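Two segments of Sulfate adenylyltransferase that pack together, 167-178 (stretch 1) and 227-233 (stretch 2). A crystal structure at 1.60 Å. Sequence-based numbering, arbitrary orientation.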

ATOM      1  N   SER A 167       1.926  -5.571 -10.797  1.00 11.76           N
ATOM      2  CA  SER A 167       2.968  -6.613 -11.012  1.00 12.55           C
ATOM      3  C   SER A 167       3.543  -7.111  -9.640  1.00 13.87           C
ATOM      4  O   SER A 167       2.899  -7.006  -8.547  1.00 14.63           O
ATOM      5  CB  SER A 167       4.017  -6.051 -11.997  1.00 13.52           C
ATOM      6  OG  SER A 167       4.984  -7.047 -12.423  1.00 13.43           O
ATOM      7  N   TYR A 168       4.776  -7.630  -9.673  1.00 12.73           N
ATOM      8  CA  TYR A 168       5.409  -8.161  -8.507  1.00 13.58           C
ATOM      9  C   TYR A 168       5.853  -7.049  -7.570  1.00 13.45           C
ATOM     10  O   TYR A 168       6.156  -7.328  -6.388  1.00 15.08           O
ATOM     11  CB  TYR A 168       6.619  -9.048  -8.919  1.00 13.80           C
ATOM     12  CG  TYR A 168       7.808  -8.278  -9.425  1.00 13.77           C
ATOM     13  CD1 TYR A 168       7.946  -7.968 -10.785  1.00 14.21           C
ATOM     14  CD2 TYR A 168       8.822  -7.899  -8.555  1.00 14.31           C
ATOM     15  CE1 TYR A 168       9.064  -7.250 -11.261  1.00 13.50           C
ATOM     16  CE2 TYR A 168       9.891  -7.172  -8.996  1.00 14.92           C
ATOM     17  CZ  TYR A 168      10.042  -6.889 -10.338  1.00 14.86           C
ATOM     18  OH  TYR A 168      11.144  -6.192 -10.772  1.00 14.87           O
ATOM     19  N   PHE A 169       5.865  -5.798  -8.039  1.00 12.39           N
ATOM     20  CA  PHE A 169       6.329  -4.704  -7.167  1.00 13.10           C
ATOM     21  C   PHE A 169       5.384  -4.567  -5.961  1.00 15.58           C
ATOM     22  O   PHE A 169       5.829  -4.277  -4.831  1.00 16.34           O
ATOM     23  CB  PHE A 169       6.353  -3.379  -7.935  1.00 11.98           C
ATOM     24  CG  PHE A 169       7.239  -3.406  -9.164  1.00 13.46           C
ATOM     25  CD1 PHE A 169       8.636  -3.552  -9.031  1.00 14.05           C
ATOM     26  CD2 PHE A 169       6.697  -3.334 -10.436  1.00 12.98           C
ATOM     27  CE1 PHE A 169       9.481  -3.549 -10.165  1.00 14.73           C
ATOM     28  CE2 PHE A 169       7.524  -3.355 -11.592  1.00 15.55           C
ATOM     29  CZ  PHE A 169       8.925  -3.463 -11.457  1.00 14.55           C
ATOM     30  N   GLN A 170       4.073  -4.694  -6.207  1.00 16.01           N
ATOM     31  CA  GLN A 170       3.119  -4.685  -5.093  1.00 15.97           C
ATOM     32  C   GLN A 170       3.049  -5.991  -4.345  1.00 15.96           C
ATOM     33  O   GLN A 170       3.116  -5.976  -3.107  1.00 16.21           O
ATOM     34  CB  GLN A 170       1.695  -4.185  -5.456  1.00 17.72           C
ATOM     35  CG  GLN A 170       0.928  -3.803  -4.144  1.00 20.87           C
ATOM     36  CD  GLN A 170      -0.335  -2.977  -4.378  1.00 24.97           C
ATOM     37  OE1 GLN A 170      -1.114  -3.293  -5.279  1.00 24.23           O
ATOM     38  NE2 GLN A 170      -0.558  -1.935  -3.521  1.00 21.81           N
ATOM     39  N   THR A 171       3.008  -7.126  -5.063  1.00 14.48           N
ATOM     40  CA  THR A 171       2.880  -8.432  -4.430  1.00 15.99           C
ATOM     41  C   THR A 171       4.062  -8.722  -3.489  1.00 15.31           C
ATOM     42  O   THR A 171       3.874  -9.267  -2.387  1.00 15.31           O
ATOM     43  CB  THR A 171       2.825  -9.570  -5.511  1.00 18.10           C
ATOM     44  OG1 THR A 171       1.786  -9.249  -6.447  1.00 23.83           O
ATOM     45  CG2 THR A 171       2.457 -10.922  -4.839  1.00 23.24           C
ATOM     46  N   ASP A 172       5.261  -8.343  -3.914  1.00 15.26           N
ATOM     47  CA  ASP A 172       6.458  -8.737  -3.118  1.00 14.61           C
ATOM     48  C   ASP A 172       6.770  -7.700  -2.054  1.00 13.77           C
ATOM     49  O   ASP A 172       7.520  -8.017  -1.126  1.00 14.07           O
ATOM     50  CB  ASP A 172       7.712  -8.881  -3.985  1.00 16.84           C
ATOM     51  CG  ASP A 172       7.663 -10.101  -4.925  1.00 21.62           C
ATOM     52  OD1 ASP A 172       6.679 -10.857  -4.860  1.00 24.02           O
ATOM     53  OD2 ASP A 172       8.617 -10.268  -5.734  1.00 21.77           O
ATOM     54  N   PHE A 173       6.305  -6.438  -2.253  1.00 12.20           N
ATOM     55  CA  PHE A 173       6.657  -5.343  -1.326  1.00 12.14           C
ATOM     56  C   PHE A 173       5.353  -4.628  -0.853  1.00 11.81           C
ATOM     57  O   PHE A 173       5.182  -3.419  -1.105  1.00 12.95           O
ATOM     58  CB  PHE A 173       7.628  -4.355  -2.004  1.00 11.66           C
ATOM     59  CG  PHE A 173       8.828  -5.028  -2.670  1.00 12.78           C
ATOM     60  CD1 PHE A 173       9.962  -5.381  -1.940  1.00 16.48           C
ATOM     61  CD2 PHE A 173       8.804  -5.311  -4.022  1.00 13.55           C
ATOM     62  CE1 PHE A 173      11.042  -5.993  -2.582  1.00 17.19           C
ATOM     63  CE2 PHE A 173       9.885  -5.923  -4.653  1.00 15.30           C
ATOM     64  CZ  PHE A 173      10.992  -6.249  -3.955  1.00 17.21           C
ATOM     65  N   PRO A 174       4.440  -5.376  -0.234  1.00 12.77           N
ATOM     66  CA  PRO A 174       3.076  -4.819  -0.001  1.00 13.27           C
ATOM     67  C   PRO A 174       3.044  -3.610   0.908  1.00 14.53           C
ATOM     68  O   PRO A 174       2.095  -2.782   0.755  1.00 15.31           O
ATOM     69  CB  PRO A 174       2.284  -5.983   0.607  1.00 14.20           C
ATOM     70  CG  PRO A 174       3.383  -6.865   1.322  1.00 14.21           C
ATOM     71  CD  PRO A 174       4.545  -6.757   0.306  1.00 13.17           C
ATOM     72  N   ASP A 175       3.997  -3.483   1.828  1.00 13.46           N
ATOM     73  CA  ASP A 175       3.998  -2.333   2.767  1.00 15.96           C
ATOM     74  C   ASP A 175       4.673  -1.087   2.236  1.00 16.26           C
ATOM     75  O   ASP A 175       4.446   0.018   2.751  1.00 21.24           O
ATOM     76  CB  ASP A 175       4.613  -2.705   4.138  1.00 15.51           C
ATOM     77  CG  ASP A 175       3.783  -3.753   4.897  1.00 16.55           C
ATOM     78  OD1 ASP A 175       2.554  -3.917   4.600  1.00 18.05           O
ATOM     79  OD2 ASP A 175       4.326  -4.406   5.810  1.00 17.06           O
ATOM     80  N   THR A 176       5.513  -1.226   1.213  1.00 15.10           N
ATOM     81  CA  THR A 176       6.300  -0.110   0.757  1.00 14.28           C
ATOM     82  C   THR A 176       5.902   0.417  -0.623  1.00 13.73           C
ATOM     83  O   THR A 176       5.978   1.614  -0.857  1.00 14.07           O
ATOM     84  CB  THR A 176       7.826  -0.411   0.775  1.00 19.33           C
ATOM     85  OG1 THR A 176       8.066  -1.629   0.081  1.00 20.42           O
ATOM     86  CG2 THR A 176       8.297  -0.585   2.227  1.00 18.84           C
ATOM     87  N   PHE A 177       5.465  -0.468  -1.534  1.00 11.18           N
ATOM     88  CA  PHE A 177       5.054  -0.009  -2.841  1.00 12.14           C
ATOM     89  C   PHE A 177       3.915   0.985  -2.700  1.00 10.98           C
ATOM     90  O   PHE A 177       2.949   0.691  -1.987  1.00 12.48           O
ATOM     91  CB  PHE A 177       4.601  -1.147  -3.774  1.00 12.73           C
ATOM     92  CG  PHE A 177       4.117  -0.650  -5.093  1.00 12.42           C
ATOM     93  CD1 PHE A 177       5.020  -0.360  -6.126  1.00 12.53           C
ATOM     94  CD2 PHE A 177       2.732  -0.364  -5.288  1.00 13.77           C
ATOM     95  CE1 PHE A 177       4.560   0.147  -7.355  1.00 13.77           C
ATOM     96  CE2 PHE A 177       2.277   0.207  -6.500  1.00 13.72           C
ATOM     97  CZ  PHE A 177       3.192   0.420  -7.539  1.00 13.57           C
ATOM     98  N   ARG A 178       4.069   2.144  -3.378  1.00 11.03           N
ATOM     99  CA  ARG A 178       3.034   3.213  -3.359  1.00 11.35           C
ATOM    100  C   ARG A 178       2.868   3.798  -4.742  1.00 10.97           C
ATOM    101  O   ARG A 178       3.827   3.926  -5.483  1.00 13.19           O
ATOM    102  CB  ARG A 178       3.487   4.394  -2.474  1.00 14.40           C
ATOM    103  CG  ARG A 178       3.472   4.039  -1.060  1.00 20.60           C
ATOM    104  CD  ARG A 178       2.063   4.078  -0.464  1.00 27.58           C
ATOM    105  NE  ARG A 178       2.227   3.950   0.969  1.00 27.21           N
ATOM    106  CZ  ARG A 178       2.519   2.815   1.607  1.00 38.69           C
ATOM    107  NH1 ARG A 178       2.627   1.652   0.950  1.00 34.29           N
ATOM    108  NH2 ARG A 178       2.685   2.838   2.927  1.00 41.19           N
ATOM    109  N   HIS A 227      12.279   7.353  -1.387  1.00 11.31           N
ATOM    110  CA  HIS A 227      11.530   6.708  -2.491  1.00 12.07           C
ATOM    111  C   HIS A 227      12.436   5.567  -2.957  1.00 13.04           C
ATOM    112  O   HIS A 227      13.389   5.790  -3.707  1.00 14.39           O
ATOM    113  CB  HIS A 227      11.280   7.768  -3.567  1.00 11.10           C
ATOM    114  CG  HIS A 227      10.102   7.466  -4.460  1.00 11.59           C
ATOM    115  ND1 HIS A 227      10.082   7.818  -5.793  1.00 12.56           N
ATOM    116  CD2 HIS A 227       8.940   6.824  -4.224  1.00 13.45           C
ATOM    117  CE1 HIS A 227       8.932   7.445  -6.338  1.00 12.43           C
ATOM    118  NE2 HIS A 227       8.219   6.825  -5.410  1.00 12.63           N
ATOM    119  N   MET A 228      12.137   4.362  -2.495  1.00 12.60           N
ATOM    120  CA  MET A 228      13.049   3.220  -2.710  1.00 14.26           C
ATOM    121  C   MET A 228      12.769   2.551  -4.048  1.00 15.77           C
ATOM    122  O   MET A 228      11.594   2.384  -4.450  1.00 14.04           O
ATOM    123  CB  MET A 228      12.911   2.191  -1.577  1.00 17.79           C
ATOM    124  CG  MET A 228      13.444   2.696  -0.123  1.00 17.75           C
ATOM    125  SD  MET A 228      13.176   1.448   1.139  1.00 24.19           S
ATOM    126  CE  MET A 228      11.381   1.199   1.091  1.00 24.86           C
ATOM    127  N   LEU A 229      13.836   2.207  -4.762  1.00 14.92           N
ATOM    128  CA  LEU A 229      13.647   1.560  -6.051  1.00 15.75           C
ATOM    129  C   LEU A 229      13.462   0.076  -5.731  1.00 16.96           C
ATOM    130  O   LEU A 229      14.387  -0.585  -5.245  1.00 18.94           O
ATOM    131  CB  LEU A 229      14.852   1.826  -6.975  1.00 20.01           C
ATOM    132  CG  LEU A 229      14.843   1.010  -8.284  1.00 21.35           C
ATOM    133  CD1 LEU A 229      13.465   1.052  -9.011  1.00 23.43           C
ATOM    134  CD2 LEU A 229      15.947   1.582  -9.140  1.00 26.43           C
ATOM    135  N   LEU A 230      12.255  -0.447  -5.979  1.00 13.50           N
ATOM    136  CA  LEU A 230      11.930  -1.842  -5.748  1.00 14.53           C
ATOM    137  C   LEU A 230      12.232  -2.662  -7.005  1.00 17.57           C
ATOM    138  O   LEU A 230      11.990  -2.204  -8.120  1.00 20.42           O
ATOM    139  CB  LEU A 230      10.422  -1.979  -5.450  1.00 15.55           C
ATOM    140  CG  LEU A 230      10.029  -1.074  -4.280  1.00 14.56           C
ATOM    141  CD1 LEU A 230       8.495  -1.072  -4.166  1.00 15.22           C
ATOM    142  CD2 LEU A 230      10.652  -1.505  -2.974  1.00 17.27           C
ATOM    143  N   GLY A 231      12.723  -3.879  -6.827  1.00 20.26           N
ATOM    144  CA  GLY A 231      12.943  -4.702  -8.001  1.00 24.48           C
ATOM    145  C   GLY A 231      13.586  -5.983  -7.580  1.00 29.48           C
ATOM    146  O   GLY A 231      13.743  -6.232  -6.385  1.00 32.55           O
ATOM    147  N   GLN A 232      13.967  -6.810  -8.551  1.00 34.75           N
ATOM    148  CA  GLN A 232      14.621  -8.093  -8.222  1.00 36.61           C
ATOM    149  C   GLN A 232      15.997  -7.820  -7.580  1.00 35.33           C
ATOM    150  O   GLN A 232      16.701  -6.883  -7.971  1.00 35.70           O
ATOM    151  CB  GLN A 232      14.719  -9.024  -9.453  1.00 45.17           C
ATOM    152  CG  GLN A 232      13.426  -9.133 -10.331  1.00 50.79           C
ATOM    153  CD  GLN A 232      12.578 -10.407 -10.077  1.00 55.66           C
ATOM    154  OE1 GLN A 232      13.084 -11.538 -10.071  1.00 50.80           O
ATOM    155  NE2 GLN A 232      11.279 -10.214  -9.887  1.00 50.50           N
ATOM    156  N   LEU A 233      16.357  -8.612  -6.571  1.00 38.42           N
ATOM    157  CA  LEU A 233      17.596  -8.399  -5.813  1.00 41.33           C
ATOM    158  C   LEU A 233      18.844  -8.609  -6.676  1.00 45.49           C
ATOM    159  O   LEU A 233      18.987  -9.646  -7.330  1.00 49.16           O
ATOM    160  CB  LEU A 233      17.636  -9.332  -4.588  1.00 46.28           C
ATOM    161  CG  LEU A 233      18.420  -8.930  -3.328  1.00 45.12           C
ATOM    162  CD1 LEU A 233      17.930  -7.592  -2.753  1.00 38.78           C
ATOM    163  CD2 LEU A 233      18.330 -10.040  -2.292  1.00 45.70           C
TER

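The first part of stretch 1 is helical, and the chain past Asp 172 is loop. Stretch 2 runs in from a strand that begins earlier in the chain and goes on as loop. No hydrogen bond crosses between them. The contact is a matter of shape, and it buries 423 Å² counted over both sides. The backbones come nearest at Phe 169 and Leu 230, whose CA atoms lie 6.4 Å apart. Farther along, Thr 176 faces Met 228 with 8.3 Å between CA atoms.

Leu 230 is the main bump. Its CA-to-CB bond points toward stretch 1, and it has the largest covered area of any residue here. The hollow that receives it is lined by Phe 169, Phe 173, Thr 176 and Phe 177. Phe 173 offers a ring face. Leu 230 CB sits over that face, 4.0 Å from Phe 173 CD2. Leu 230 CD2 also lies over it, 4.2 Å from the centroid of the Phe 173 ring and 21° off the ring normal, a CH-pi contact. The same methyl reaches the side chain of Thr 176, with Leu 230 CD2 4.0 Å from Thr 176 OG1. The other methyl meets Phe 177: Leu 230 CD1 is 3.8 Å from Phe 177 CA and 3.9 Å from Phe 177 CB. It lies at the edge of that ring, not over it. Phe 169 adds a looser apolar contact, 4.3 Å from its CD1 to Leu 230 CB. Its CE1 is also 3.5 Å from Leu 230 O.

A smaller pairing lies beside this hollow. Thr 176 CG2 meets Met 228 CE at 3.7 Å, methyl against methyl.

Past the leucine, Gly 231 has no side chain, and aromatic groups come close to its backbone. Tyr 168 OH lies 3.6 Å from Gly 231 CA, and Phe 169 CE1 lies 4.2 Å from the same atom. Gly 231 CA is near the plane of both rings, at their edges. Phe 173 CZ approaches Gly 231 O at 3.7 Å. Gln 232 then covers a face of Tyr 168, its NE2 3.5 Å from Tyr 168 CE2. This is a polar group resting on a ring.

Bonds within stretch 1 help hold the turn that carries Thr 176 and Phe 177. Phe 173 O accepts from Thr 176 N at 3.2 Å and from Phe 177 N at 3.0 Å. Arg 178 NH1 bonds Asp 175 O at 3.0 Å and Phe 177 O at 3.1 Å, while the end of this side chain leads away from stretch 2.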